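Local coordinates for protein putative hydrolase (Chloroflexus aurantiacus J-10-fl, PDB 3CMN) that is a putative hydrolase of the zincin-like metallopeptidase family, probably a zinc-dependent peptidase, though its substrate is unknown, at residues A36-R41 with V159-A164; A42-Q47 with L172-F177; A49-L54 with W180-E185; Q168-S173 with E287-Q292; V275-R278 with S282-Q285. All coordinates share one frame; numbering follows the deposited sequence.

Following the chain from the N terminus, the loop before helix 41-63 meets the first turn of helix 160-169 in interaction 1, closing a loop of more than a hundred residues. Interactions 2 and 3, which close similarly long loops, run in step along helix 41-63 and helix 174-193, the latter carrying an HExxH pattern; 1, 2 and 3 alternate their segments and so cross. Interaction 4 starts where helix 160-169 ends, sharing Leu172 and Ser173 with interaction 2, and closes another long loop against helix 283-307. Within that span lies interaction 5, which closes the short turn between helices 248-279 and 283-307. Side chains of interactions 3 and 4 meet through Trp180 and Glu287.

Interaction 1: residues A36-R41 with V159-A164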
# COMPACT_ATOMS: atom_id res chain seq x y z
N ALA A 36 5.38 11.68 -20.02
CA ALA A 36 5.05 12.22 -18.72
C ALA A 36 6.28 12.50 -17.86
O ALA A 36 6.42 11.95 -16.77
CB ALA A 36 4.10 11.27 -17.99
N PRO A 37 7.18 13.36 -18.35
CA PRO A 37 8.39 13.69 -17.60
C PRO A 37 7.98 14.52 -16.40
O PRO A 37 6.92 15.15 -16.42
CB PRO A 37 9.20 14.51 -18.60
CG PRO A 37 8.12 15.25 -19.34
CD PRO A 37 7.10 14.15 -19.59
N VAL A 38 8.79 14.51 -15.34
CA VAL A 38 8.43 15.31 -14.19
C VAL A 38 8.87 16.75 -14.48
O VAL A 38 9.96 16.99 -15.01
CB VAL A 38 9.09 14.81 -12.85
CG1 VAL A 38 9.60 13.38 -13.01
CG2 VAL A 38 10.19 15.75 -12.40
N ASP A 39 8.00 17.69 -14.15
CA ASP A 39 8.32 19.10 -14.34
C ASP A 39 8.78 19.62 -12.99
O ASP A 39 8.25 19.22 -11.95
CB ASP A 39 7.09 19.90 -14.78
CG ASP A 39 6.64 19.56 -16.18
OD1 ASP A 39 7.49 19.62 -17.10
OD2 ASP A 39 5.45 19.25 -16.36
N ASN A 40 9.78 20.49 -13.00
CA ASN A 40 10.31 21.09 -11.78
C ASN A 40 10.55 20.09 -10.67
O ASN A 40 9.88 20.12 -9.63
CB ASN A 40 9.37 22.18 -11.28
CG ASN A 40 9.30 23.34 -12.22
OD1 ASN A 40 10.31 24.03 -12.43
ND2 ASN A 40 8.13 23.57 -12.81
N ARG A 41 11.51 19.20 -10.88
CA ARG A 41 11.84 18.20 -9.90
C ARG A 41 12.33 18.92 -8.66
O ARG A 41 11.98 18.56 -7.53
CB ARG A 41 12.94 17.27 -10.43
CG ARG A 41 13.23 16.10 -9.51
CD ARG A 41 14.33 15.22 -10.07
NE ARG A 41 14.02 14.78 -11.42
CZ ARG A 41 13.31 13.70 -11.73
NH1 ARG A 41 12.80 12.94 -10.78
NH2 ARG A 41 13.09 13.40 -13.00
N VAL A 159 5.54 9.26 -7.41
CA VAL A 159 5.54 9.36 -8.86
C VAL A 159 4.76 10.58 -9.33
O VAL A 159 3.62 10.46 -9.74
CB VAL A 159 4.97 8.08 -9.51
CG1 VAL A 159 5.30 8.04 -10.99
CG2 VAL A 159 5.51 6.84 -8.81
N GLU A 160 5.34 11.76 -9.15
CA GLU A 160 4.72 13.06 -9.34
C GLU A 160 3.91 13.10 -10.63
O GLU A 160 2.84 13.76 -10.63
CB GLU A 160 5.78 14.17 -9.34
CG GLU A 160 5.39 15.40 -8.54
CD GLU A 160 4.45 16.31 -9.30
OE1 GLU A 160 4.62 16.45 -10.53
OE2 GLU A 160 3.54 16.89 -8.67
N PRO A 161 4.36 12.55 -11.75
CA PRO A 161 3.58 12.64 -12.99
C PRO A 161 2.16 12.12 -12.84
O PRO A 161 1.22 12.78 -13.28
CB PRO A 161 4.41 11.83 -13.98
CG PRO A 161 5.83 12.06 -13.50
CD PRO A 161 5.68 11.93 -11.99
N ASN A 162 2.01 10.95 -12.23
CA ASN A 162 0.68 10.37 -12.05
C ASN A 162 -0.09 11.13 -10.97
O ASN A 162 -1.31 11.26 -11.05
CB ASN A 162 0.78 8.88 -11.69
CG ASN A 162 1.53 8.08 -12.73
OD1 ASN A 162 1.86 8.59 -13.80
ND2 ASN A 162 1.81 6.81 -12.41
N ILE A 163 0.63 11.62 -9.98
CA ILE A 163 0.03 12.41 -8.90
C ILE A 163 -0.56 13.70 -9.50
O ILE A 163 -1.68 14.08 -9.18
CB ILE A 163 1.09 12.78 -7.82
CG1 ILE A 163 1.63 11.50 -7.16
CG2 ILE A 163 0.48 13.70 -6.77
CD1 ILE A 163 2.66 11.73 -6.07
N ALA A 164 0.21 14.34 -10.38
CA ALA A 164 -0.22 15.57 -11.04
C ALA A 164 -1.44 15.32 -11.93
O ALA A 164 -2.36 16.14 -11.98
CB ALA A 164 0.93 16.15 -11.86
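Pro161 carries the tightly packed part of this contact, its ring turned to the loop 36-41 and received by Ala36 and Val38. The backbone oxygen of Ala36 sits 3.3 Å from Pro161 CG, a van der Waals approach of a carbonyl to an aliphatic ring. Beside it, the methyl CB of Ala36 lies 4.1 Å from Pro161 CB, and CG1 of Val38 reaches CG of the same ring at 4.0 Å, the two side chains set at a slant to each other. Three groups of the loop thus gather round CB and CG of the proline, and no hydrogen bond crosses between the segments. Ala36 and Pro161 are both buried, and Ala36 also rests on Arg79 of helix 79-92.

The other side is looser. Past Val38 the loop turns from helix 160-169 into solvent, where Asp39 and Asn40 are exposed. Val38 itself is only partly buried; its second methyl, CG2, lies 3.7 Å above the guanidinium plane of Arg41, over the centre of that group, while Arg41 NH1 pairs with Glu81. Glu160, on the helix side, points toward the loop but directs its carboxylate to a salt bridge with Arg178, which ties the start of this helix to helix 174-193.

Val159 stands at the N-cap position, with Glu160 and Pro161 opening the helix. A proline suits such a first turn, where its missing N-H is not needed for an i to i-4 bond. The arrangement is that of an irregular interhelical loop packed against a proline-containing helix N-terminus, directly after strand 155-158 of the small parallel sheet.

Interaction 2: residues A42-Q47 with L172-F177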
# COMPACT_ATOMS: atom_id res chain seq x y z
N ALA A 42 13.12 19.96 -8.87
CA ALA A 42 13.68 20.73 -7.76
C ALA A 42 12.65 21.25 -6.75
O ALA A 42 12.76 20.94 -5.56
CB ALA A 42 14.50 21.88 -8.30
N PHE A 43 11.66 22.03 -7.17
CA PHE A 43 10.73 22.49 -6.16
C PHE A 43 9.77 21.41 -5.67
O PHE A 43 9.23 21.52 -4.57
CB PHE A 43 10.00 23.80 -6.58
CG PHE A 43 8.87 23.65 -7.58
CD1 PHE A 43 7.78 22.83 -7.32
CD2 PHE A 43 8.84 24.45 -8.72
CE1 PHE A 43 6.66 22.81 -8.16
CE2 PHE A 43 7.73 24.45 -9.58
CZ PHE A 43 6.63 23.62 -9.30
N ARG A 44 9.57 20.36 -6.45
CA ARG A 44 8.70 19.27 -6.01
C ARG A 44 9.42 18.52 -4.87
O ARG A 44 8.78 18.11 -3.89
CB ARG A 44 8.37 18.32 -7.17
CG ARG A 44 7.34 18.86 -8.17
CD ARG A 44 6.00 19.24 -7.52
NE ARG A 44 5.05 19.75 -8.52
CZ ARG A 44 3.89 20.35 -8.25
NH1 ARG A 44 3.49 20.54 -7.01
NH2 ARG A 44 3.13 20.75 -9.25
N ARG A 45 10.73 18.36 -4.97
CA ARG A 45 11.51 17.71 -3.93
C ARG A 45 11.37 18.53 -2.65
O ARG A 45 11.27 17.98 -1.56
CB ARG A 45 13.00 17.63 -4.30
CG ARG A 45 13.30 17.00 -5.64
CD ARG A 45 14.81 16.76 -5.83
NE ARG A 45 15.20 15.46 -5.30
CZ ARG A 45 15.31 15.17 -4.01
NH1 ARG A 45 15.06 16.10 -3.10
NH2 ARG A 45 15.61 13.94 -3.63
N GLU A 46 11.40 19.86 -2.80
CA GLU A 46 11.25 20.78 -1.66
C GLU A 46 9.92 20.53 -0.98
O GLU A 46 9.84 20.34 0.23
CB GLU A 46 11.26 22.24 -2.12
CG GLU A 46 12.59 22.80 -2.63
CD GLU A 46 13.52 23.22 -1.51
OE1 GLU A 46 14.50 23.94 -1.80
OE2 GLU A 46 13.28 22.83 -0.35
N GLN A 47 8.87 20.55 -1.79
CA GLN A 47 7.51 20.37 -1.30
C GLN A 47 7.37 19.09 -0.51
O GLN A 47 6.98 19.11 0.66
CB GLN A 47 6.55 20.40 -2.48
CG GLN A 47 5.08 20.43 -2.14
CD GLN A 47 4.22 20.39 -3.38
OE1 GLN A 47 4.70 20.06 -4.47
NE2 GLN A 47 2.93 20.72 -3.23
N LEU A 172 -8.57 18.97 -8.06
CA LEU A 172 -8.17 19.15 -6.68
C LEU A 172 -7.05 20.16 -6.55
O LEU A 172 -6.46 20.59 -7.54
CB LEU A 172 -7.75 17.81 -6.07
CG LEU A 172 -8.91 16.84 -5.79
CD1 LEU A 172 -8.38 15.45 -5.53
CD2 LEU A 172 -9.70 17.34 -4.59
N SER A 173 -6.79 20.53 -5.31
CA SER A 173 -5.76 21.48 -4.93
C SER A 173 -4.35 20.87 -5.01
O SER A 173 -4.11 19.77 -4.51
CB SER A 173 -6.05 21.97 -3.51
OG SER A 173 -5.00 22.77 -2.99
N ASP A 174 -3.42 21.58 -5.62
CA ASP A 174 -2.05 21.11 -5.75
C ASP A 174 -1.48 20.78 -4.37
O ASP A 174 -1.07 19.66 -4.11
CB ASP A 174 -1.21 22.20 -6.42
CG ASP A 174 0.26 21.84 -6.52
OD1 ASP A 174 0.91 21.61 -5.48
OD2 ASP A 174 0.79 21.80 -7.66
N GLU A 175 -1.46 21.77 -3.49
CA GLU A 175 -0.92 21.60 -2.15
C GLU A 175 -1.65 20.56 -1.31
O GLU A 175 -1.03 19.67 -0.73
CB GLU A 175 -0.95 22.94 -1.42
CG GLU A 175 -0.33 22.94 -0.04
CD GLU A 175 1.19 22.89 -0.06
OE1 GLU A 175 1.80 23.03 -1.15
OE2 GLU A 175 1.79 22.70 1.02
N ASP A 176 -2.97 20.66 -1.25
CA ASP A 176 -3.75 19.75 -0.43
C ASP A 176 -3.67 18.28 -0.84
O ASP A 176 -3.54 17.40 0.02
CB ASP A 176 -5.21 20.21 -0.40
CG ASP A 176 -5.39 21.44 0.48
OD1 ASP A 176 -4.42 22.20 0.68
OD2 ASP A 176 -6.52 21.65 0.97
N PHE A 177 -3.75 18.01 -2.14
CA PHE A 177 -3.68 16.64 -2.60
C PHE A 177 -2.32 16.00 -2.32
O PHE A 177 -2.24 14.85 -1.90
CB PHE A 177 -3.99 16.55 -4.09
CG PHE A 177 -4.01 15.15 -4.61
CD1 PHE A 177 -4.75 14.16 -3.95
CD2 PHE A 177 -3.32 14.82 -5.76
CE1 PHE A 177 -4.79 12.85 -4.44
CE2 PHE A 177 -3.35 13.51 -6.26
CZ PHE A 177 -4.09 12.52 -5.59
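Asp174 OD1 is gripped by two donors from helix 41-63: Arg44 NH1 at 3.2 Å and Gln47 NE2, also at 3.2 Å. The other carboxylate oxygen, OD2, takes bonds from both terminal nitrogens of Arg44, with NH1 and NH2 each 3.0 Å away. Arg44 therefore meets the carboxylate end-on, in a salt bridge whose two planes are only 14° apart, and the oxygens face it with their syn lone pairs. Gln47 comes in at a slant and meets OD1 nearly along its C-O bond, with the oxygen tilted 15° from the amide plane.

Arg44 and Gln47 are also joined to each other, since Arg44 NH1 gives a 2.9 Å hydrogen bond to a lone pair of Gln47 OE1. Being one helical turn apart, i and i+3, they present guanidinium and amide together to the same acid. This bond also fixes which way the amide faces, leaving NE2 directed at the acidic side. Asp174 is the first residue of helix 174-193, where Ser173 acts as N-cap through a weak bond from Asp176 N to Ser173 OG; a negative side chain in this first turn is likely to be favoured by the helix dipole. Gln47 sends its chain out extended, with CG opposite the backbone N (chi1 -171°), which carries NE2 across the gap.

NE2 makes a weak second bond to Glu175 OE1, 3.3 Å away, while Glu175 OE2 forms a salt bridge with Arg50, a turn further along helix 41-63. Over one face of the Arg44 guanidinium lies CE1 of Phe43, 3.5 Å above the plane and displaced to the rim.

Interaction 3: residues A49-L54 with W180-E185; sequences ARMVAL and WITLHE
The helix that carries the HExxH pattern, which in zincins holds metal-binding histidines and a catalytic glutamate, packs through the side bearing Thr182 against helix 41-63. Thr182 is the side chain that faces across, crossing those of Met51 and Val52 at about a right angle. Its methyl, CG2, lies against the neighbouring helix, 3.6 Å from the backbone oxygen of Met51 and 3.7 Å from Val52 CG1. Its hydroxyl, OG1, sits 3.7 Å from Met51 CB and 3.8 Å from Met51 SD, while its hydrogen-bonding partner is the carbonyl of Arg178, one turn back in its own helix. That bond fits the first torsion (chi1 -63°), which sets OG1 beside the backbone N and turns CG2 outward to the other helix. With an alanine in place of Thr182, both branches go, which would probably leave a gap beside Met51 and Val52 and take from the Arg178 carbonyl its side-chain partner. The three touching residues are all buried, and the helices approach to 6.4 Å between the CA atoms of Val52 and Thr182. His184 points from the far side of the same helix, an arrangement consistent with the active-site helix of a zincin-like peptidase, though no metal is bound here.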
# COMPACT_ATOMS: atom_id res chain seq x y z
N ALA A 49 9.71 17.10 0.63
CA ALA A 49 10.65 17.05 1.74
C ALA A 49 10.04 17.68 2.98
O ALA A 49 10.11 17.11 4.07
CB ALA A 49 11.94 17.78 1.38
N ARG A 50 9.43 18.86 2.82
CA ARG A 50 8.83 19.51 3.97
C ARG A 50 7.53 18.84 4.39
O ARG A 50 7.20 18.83 5.57
CB ARG A 50 8.61 21.00 3.70
CG ARG A 50 7.54 21.29 2.67
CD ARG A 50 7.02 22.71 2.80
NE ARG A 50 5.66 22.78 2.30
CZ ARG A 50 5.35 23.09 1.05
NH1 ARG A 50 6.30 23.37 0.18
NH2 ARG A 50 4.09 23.05 0.65
N MET A 51 6.78 18.28 3.44
CA MET A 51 5.53 17.61 3.82
C MET A 51 5.81 16.34 4.65
O MET A 51 4.99 15.96 5.48
CB MET A 51 4.69 17.26 2.58
CG MET A 51 4.25 18.45 1.72
SD MET A 51 3.12 17.98 0.44
CE MET A 51 2.27 19.54 0.13
N VAL A 52 6.95 15.69 4.43
CA VAL A 52 7.29 14.49 5.20
C VAL A 52 7.87 14.91 6.56
O VAL A 52 7.65 14.23 7.56
CB VAL A 52 8.34 13.56 4.49
CG1 VAL A 52 7.83 13.10 3.13
CG2 VAL A 52 9.66 14.25 4.35
N ALA A 53 8.60 16.03 6.60
CA ALA A 53 9.19 16.53 7.84
C ALA A 53 8.09 16.82 8.85
O ALA A 53 8.25 16.63 10.05
CB ALA A 53 9.99 17.79 7.58
N LEU A 54 6.96 17.28 8.33
CA LEU A 54 5.80 17.59 9.14
C LEU A 54 5.06 16.29 9.50
O LEU A 54 4.72 16.02 10.66
CB LEU A 54 4.86 18.48 8.35
CG LEU A 54 3.54 18.81 9.05
CD1 LEU A 54 3.81 19.92 10.04
CD2 LEU A 54 2.46 19.24 8.05
N TRP A 180 -2.01 15.27 1.22
CA TRP A 180 -2.89 14.14 1.47
C TRP A 180 -2.12 12.85 1.14
O TRP A 180 -2.14 11.89 1.91
CB TRP A 180 -4.13 14.24 0.59
CG TRP A 180 -5.08 13.08 0.75
CD1 TRP A 180 -6.06 12.94 1.69
CD2 TRP A 180 -5.11 11.87 -0.04
NE1 TRP A 180 -6.70 11.74 1.53
CE2 TRP A 180 -6.14 11.06 0.48
CE3 TRP A 180 -4.37 11.40 -1.14
CZ2 TRP A 180 -6.46 9.80 -0.05
CZ3 TRP A 180 -4.68 10.15 -1.66
CH2 TRP A 180 -5.72 9.36 -1.12
N ILE A 181 -1.44 12.87 0.01
CA ILE A 181 -0.65 11.74 -0.46
C ILE A 181 0.53 11.44 0.44
O ILE A 181 0.84 10.29 0.72
CB ILE A 181 -0.15 12.00 -1.90
CG1 ILE A 181 -1.31 11.75 -2.87
CG2 ILE A 181 1.04 11.11 -2.23
CD1 ILE A 181 -1.01 12.14 -4.28
N THR A 182 1.20 12.49 0.90
CA THR A 182 2.33 12.31 1.78
C THR A 182 1.87 11.68 3.09
O THR A 182 2.52 10.78 3.61
CB THR A 182 3.02 13.66 2.04
OG1 THR A 182 3.54 14.17 0.80
CG2 THR A 182 4.15 13.50 3.04
N LEU A 183 0.75 12.16 3.62
CA LEU A 183 0.20 11.65 4.87
C LEU A 183 -0.17 10.19 4.72
O LEU A 183 0.07 9.36 5.59
CB LEU A 183 -1.03 12.46 5.26
CG LEU A 183 -0.77 13.87 5.78
CD1 LEU A 183 -2.10 14.58 5.98
CD2 LEU A 183 0.02 13.79 7.07
N HIS A 184 -0.79 9.87 3.59
CA HIS A 184 -1.19 8.52 3.30
C HIS A 184 0.07 7.63 3.22
O HIS A 184 0.13 6.54 3.77
CB HIS A 184 -1.97 8.53 1.99
CG HIS A 184 -2.45 7.19 1.55
ND1 HIS A 184 -2.05 6.62 0.36
CD2 HIS A 184 -3.30 6.31 2.13
CE1 HIS A 184 -2.63 5.44 0.23
NE2 HIS A 184 -3.39 5.23 1.29
N GLU A 185 1.09 8.15 2.56
CA GLU A 185 2.36 7.45 2.38
C GLU A 185 3.07 7.17 3.71
O GLU A 185 3.55 6.06 3.96
CB GLU A 185 3.28 8.32 1.51
CG GLU A 185 4.22 7.57 0.62
CD GLU A 185 3.58 7.21 -0.69
OE1 GLU A 185 2.65 6.37 -0.68
OE2 GLU A 185 4.00 7.78 -1.73

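Interaction 4: residues Q168-S173 with E287-Q292; sequences QQLGLS and EQQIAQ
Leu170 and Gln289 lie alongside each other and run in opposite directions, so that each covers the other's flank. The leucine pushes its branched end against the helix backbone: CD2 is 3.6 Å from Gln289 O and CD1 3.8 Å from that oxygen. CD1 also reaches Ile290 CD1 at 3.8 Å, the two chains meeting at a slant. Gln289 bends at chi2 (-67°), which brings its end back over the Leu170 backbone. Leu172 adds a third hydrophobic surface; it too passes Gln289 in the opposite direction, its CD1 4.2 Å from Gln289 CB.

The two leucines flank Gly171, whose positive phi (56°) closes helix 160-169 in a Schellman motif. The turn directs both Leu170 and Leu172 toward helix 283-307. Replacing Leu170 by an alanine would take away both terminal methyls and would probably open a gap over the Gln289 carbonyl and beside the Ile290 methyl. Gln289 is exposed while Ile290 is buried, so the contact passes from the solvent-exposed Gln289 inward to Ile290. There Ile290 approaches Trp180 of helix 174-193, whose NE1 bonds to Glu287 OE2. Leu172 also rests on Ile286, and the turn 170-173 then leads straight into helix 174-193, so the end of one helix and the start of the next both lie close to helix 283-307.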
# COMPACT_ATOMS: atom_id res chain seq x y z
N GLN A 168 -5.31 16.95 -11.22
CA GLN A 168 -5.96 17.75 -12.23
C GLN A 168 -7.21 17.14 -12.81
O GLN A 168 -8.15 17.85 -13.14
CB GLN A 168 -4.94 18.08 -13.33
CG GLN A 168 -3.91 19.11 -12.87
CD GLN A 168 -2.49 18.74 -13.28
OE1 GLN A 168 -2.23 18.35 -14.42
NE2 GLN A 168 -1.55 18.87 -12.34
N GLN A 169 -7.25 15.82 -12.94
CA GLN A 169 -8.43 15.17 -13.45
C GLN A 169 -9.56 15.29 -12.43
O GLN A 169 -10.73 15.26 -12.78
CB GLN A 169 -8.15 13.70 -13.75
CG GLN A 169 -7.68 13.43 -15.17
CD GLN A 169 -6.43 12.57 -15.24
OE1 GLN A 169 -6.42 11.41 -14.82
NE2 GLN A 169 -5.35 13.15 -15.76
N LEU A 170 -9.20 15.42 -11.16
CA LEU A 170 -10.19 15.52 -10.09
C LEU A 170 -10.45 16.95 -9.64
O LEU A 170 -11.20 17.17 -8.69
CB LEU A 170 -9.73 14.70 -8.88
CG LEU A 170 -9.56 13.20 -9.11
CD1 LEU A 170 -9.07 12.56 -7.81
CD2 LEU A 170 -10.88 12.58 -9.56
N GLY A 171 -9.84 17.91 -10.33
CA GLY A 171 -10.02 19.30 -9.97
C GLY A 171 -9.67 19.56 -8.52
O GLY A 171 -10.36 20.28 -7.80
N LEU A 172 -8.57 18.97 -8.06
CA LEU A 172 -8.17 19.15 -6.68
C LEU A 172 -7.05 20.16 -6.55
O LEU A 172 -6.46 20.59 -7.54
CB LEU A 172 -7.75 17.81 -6.07
CG LEU A 172 -8.91 16.84 -5.79
CD1 LEU A 172 -8.38 15.45 -5.53
CD2 LEU A 172 -9.70 17.34 -4.59
N SER A 173 -6.79 20.53 -5.31
CA SER A 173 -5.76 21.48 -4.93
C SER A 173 -4.35 20.87 -5.01
O SER A 173 -4.11 19.77 -4.51
CB SER A 173 -6.05 21.97 -3.51
OG SER A 173 -5.00 22.77 -2.99
N GLU A 287 -11.47 13.19 -0.33
CA GLU A 287 -12.04 11.89 -0.01
C GLU A 287 -13.16 11.57 -0.98
O GLU A 287 -13.27 10.44 -1.45
CB GLU A 287 -12.56 11.88 1.43
CG GLU A 287 -11.47 11.85 2.51
CD GLU A 287 -10.43 10.75 2.29
OE1 GLU A 287 -10.77 9.71 1.68
OE2 GLU A 287 -9.27 10.92 2.72
N GLN A 288 -13.97 12.57 -1.30
CA GLN A 288 -15.08 12.40 -2.24
C GLN A 288 -14.57 12.04 -3.63
O GLN A 288 -14.93 11.01 -4.19
CB GLN A 288 -15.89 13.69 -2.35
CG GLN A 288 -16.50 14.16 -1.06
CD GLN A 288 -17.14 15.52 -1.21
OE1 GLN A 288 -18.06 15.69 -2.01
NE2 GLN A 288 -16.67 16.49 -0.44
N GLN A 289 -13.72 12.92 -4.16
CA GLN A 289 -13.14 12.75 -5.49
C GLN A 289 -12.27 11.51 -5.68
O GLN A 289 -12.32 10.84 -6.71
CB GLN A 289 -12.30 13.99 -5.83
CG GLN A 289 -13.11 15.24 -6.04
CD GLN A 289 -13.96 15.16 -7.28
OE1 GLN A 289 -13.46 15.20 -8.41
NE2 GLN A 289 -15.27 15.02 -7.09
N ILE A 290 -11.45 11.21 -4.68
CA ILE A 290 -10.54 10.08 -4.74
C ILE A 290 -11.20 8.71 -4.53
O ILE A 290 -10.58 7.67 -4.73
CB ILE A 290 -9.39 10.29 -3.72
CG1 ILE A 290 -8.17 9.49 -4.14
CG2 ILE A 290 -9.84 9.92 -2.33
CD1 ILE A 290 -7.63 9.87 -5.52
N ALA A 291 -12.48 8.71 -4.15
CA ALA A 291 -13.21 7.47 -3.91
C ALA A 291 -13.02 6.39 -4.98
O ALA A 291 -12.68 5.24 -4.67
CB ALA A 291 -14.70 7.78 -3.74
N GLN A 292 -13.25 6.74 -6.24
CA GLN A 292 -13.11 5.77 -7.32
C GLN A 292 -11.66 5.33 -7.55
O GLN A 292 -11.41 4.19 -7.95
CB GLN A 292 -13.70 6.30 -8.63
CG GLN A 292 -13.63 5.28 -9.77
CD GLN A 292 -14.17 5.79 -11.09
OE1 GLN A 292 -15.35 6.14 -11.20
NE2 GLN A 292 -13.31 5.83 -12.11

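Interaction 5: residues V275-R278 with S282-Q285; sequences VGRR and SFNQ
Phe283 and Arg277 bury most of the surface in this contact, the arginine lying over the phenylalanine ring. Arg277 CG sits 3.8 Å from the ring centroid, 29° off its normal, which makes a CH-pi contact over one face; it lies toward the rim, with Phe283 CD2 at 3.3 Å. From there the arginine runs extended, so NE is still 3.9 Å from Phe283 CE2 and the guanidinium plane stands 47° to the ring. The interaction therefore rests on the aliphatic stem and not on a flat stack. The ring gets to this position with CG opposite the backbone N (chi1 -166°), which swings it back toward helix 248-279.

Gly276 also packs on the ring: Phe283 CD1 is 3.6 Å from Gly276 C, and a CB on that glycine would clash with the ring. Farther out, Asn284 OD1 lies at the edge of the Arg277 guanidinium, near its plane, but 3.8 Å from NH2. Phe283 and Gly276 are buried, whereas Arg277 and Asn284 face solvent. Ser282, at the N-cap position, turns its hydroxyl to Asp176 of helix 174-193, and Leu183 of that helix packs beside Gly276. The geometry is that of a short connection between two consecutive helices, in which an aromatic residue from the first turn of helix 283-307 folds back on the last turn of helix 248-279, within this largely helical fold.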
# COMPACT_ATOMS: atom_id res chain seq x y z
N VAL A 275 -5.61 12.92 11.41
CA VAL A 275 -4.46 13.81 11.25
C VAL A 275 -4.61 14.70 10.02
O VAL A 275 -4.22 15.87 10.04
CB VAL A 275 -3.13 13.01 11.13
CG1 VAL A 275 -1.94 13.96 11.03
CG2 VAL A 275 -2.96 12.09 12.32
N GLY A 276 -5.18 14.15 8.95
CA GLY A 276 -5.34 14.90 7.72
C GLY A 276 -6.43 15.95 7.76
O GLY A 276 -6.30 17.01 7.13
N ARG A 277 -7.52 15.66 8.47
CA ARG A 277 -8.62 16.60 8.57
C ARG A 277 -8.22 17.95 9.14
O ARG A 277 -8.58 18.99 8.61
CB ARG A 277 -9.74 16.00 9.40
CG ARG A 277 -10.88 15.52 8.54
CD ARG A 277 -11.89 14.72 9.33
NE ARG A 277 -13.08 14.53 8.53
CZ ARG A 277 -14.02 13.64 8.79
NH1 ARG A 277 -13.91 12.85 9.86
NH2 ARG A 277 -15.08 13.54 8.00
N ARG A 278 -7.47 17.93 10.24
CA ARG A 278 -7.03 19.16 10.86
C ARG A 278 -6.12 19.98 9.95
O ARG A 278 -6.01 21.20 10.11
CB ARG A 278 -6.32 18.87 12.18
CG ARG A 278 -5.72 17.47 12.32
CD ARG A 278 -4.18 17.49 12.43
NE ARG A 278 -3.64 18.61 13.20
CZ ARG A 278 -4.10 19.02 14.38
NH1 ARG A 278 -5.12 18.41 14.95
NH2 ARG A 278 -3.52 20.04 15.00
N SER A 282 -9.52 21.06 2.11
CA SER A 282 -10.26 20.40 1.04
C SER A 282 -10.41 18.90 1.31
O SER A 282 -10.86 18.15 0.44
CB SER A 282 -9.56 20.61 -0.31
OG SER A 282 -8.20 20.18 -0.27
N PHE A 283 -10.07 18.49 2.53
CA PHE A 283 -10.15 17.09 2.93
C PHE A 283 -11.42 16.37 2.47
O PHE A 283 -11.35 15.33 1.82
CB PHE A 283 -10.03 16.95 4.44
CG PHE A 283 -9.76 15.54 4.90
CD1 PHE A 283 -8.46 15.03 4.90
CD2 PHE A 283 -10.80 14.71 5.31
CE1 PHE A 283 -8.20 13.72 5.31
CE2 PHE A 283 -10.56 13.39 5.72
CZ PHE A 283 -9.25 12.90 5.71
N ASN A 284 -12.58 16.91 2.83
CA ASN A 284 -13.83 16.28 2.44
C ASN A 284 -13.88 16.17 0.92
O ASN A 284 -14.26 15.13 0.39
CB ASN A 284 -15.02 17.08 2.97
CG ASN A 284 -15.11 17.06 4.49
OD1 ASN A 284 -15.19 16.00 5.10
ND2 ASN A 284 -15.10 18.24 5.10
N GLN A 285 -13.48 17.25 0.24
CA GLN A 285 -13.47 17.28 -1.22
C GLN A 285 -12.67 16.11 -1.81
O GLN A 285 -13.16 15.39 -2.68
CB GLN A 285 -12.85 18.60 -1.71
CG GLN A 285 -13.78 19.81 -1.73
CD GLN A 285 -14.21 20.27 -0.35
OE1 GLN A 285 -13.37 20.52 0.52
NE2 GLN A 285 -15.52 20.40 -0.14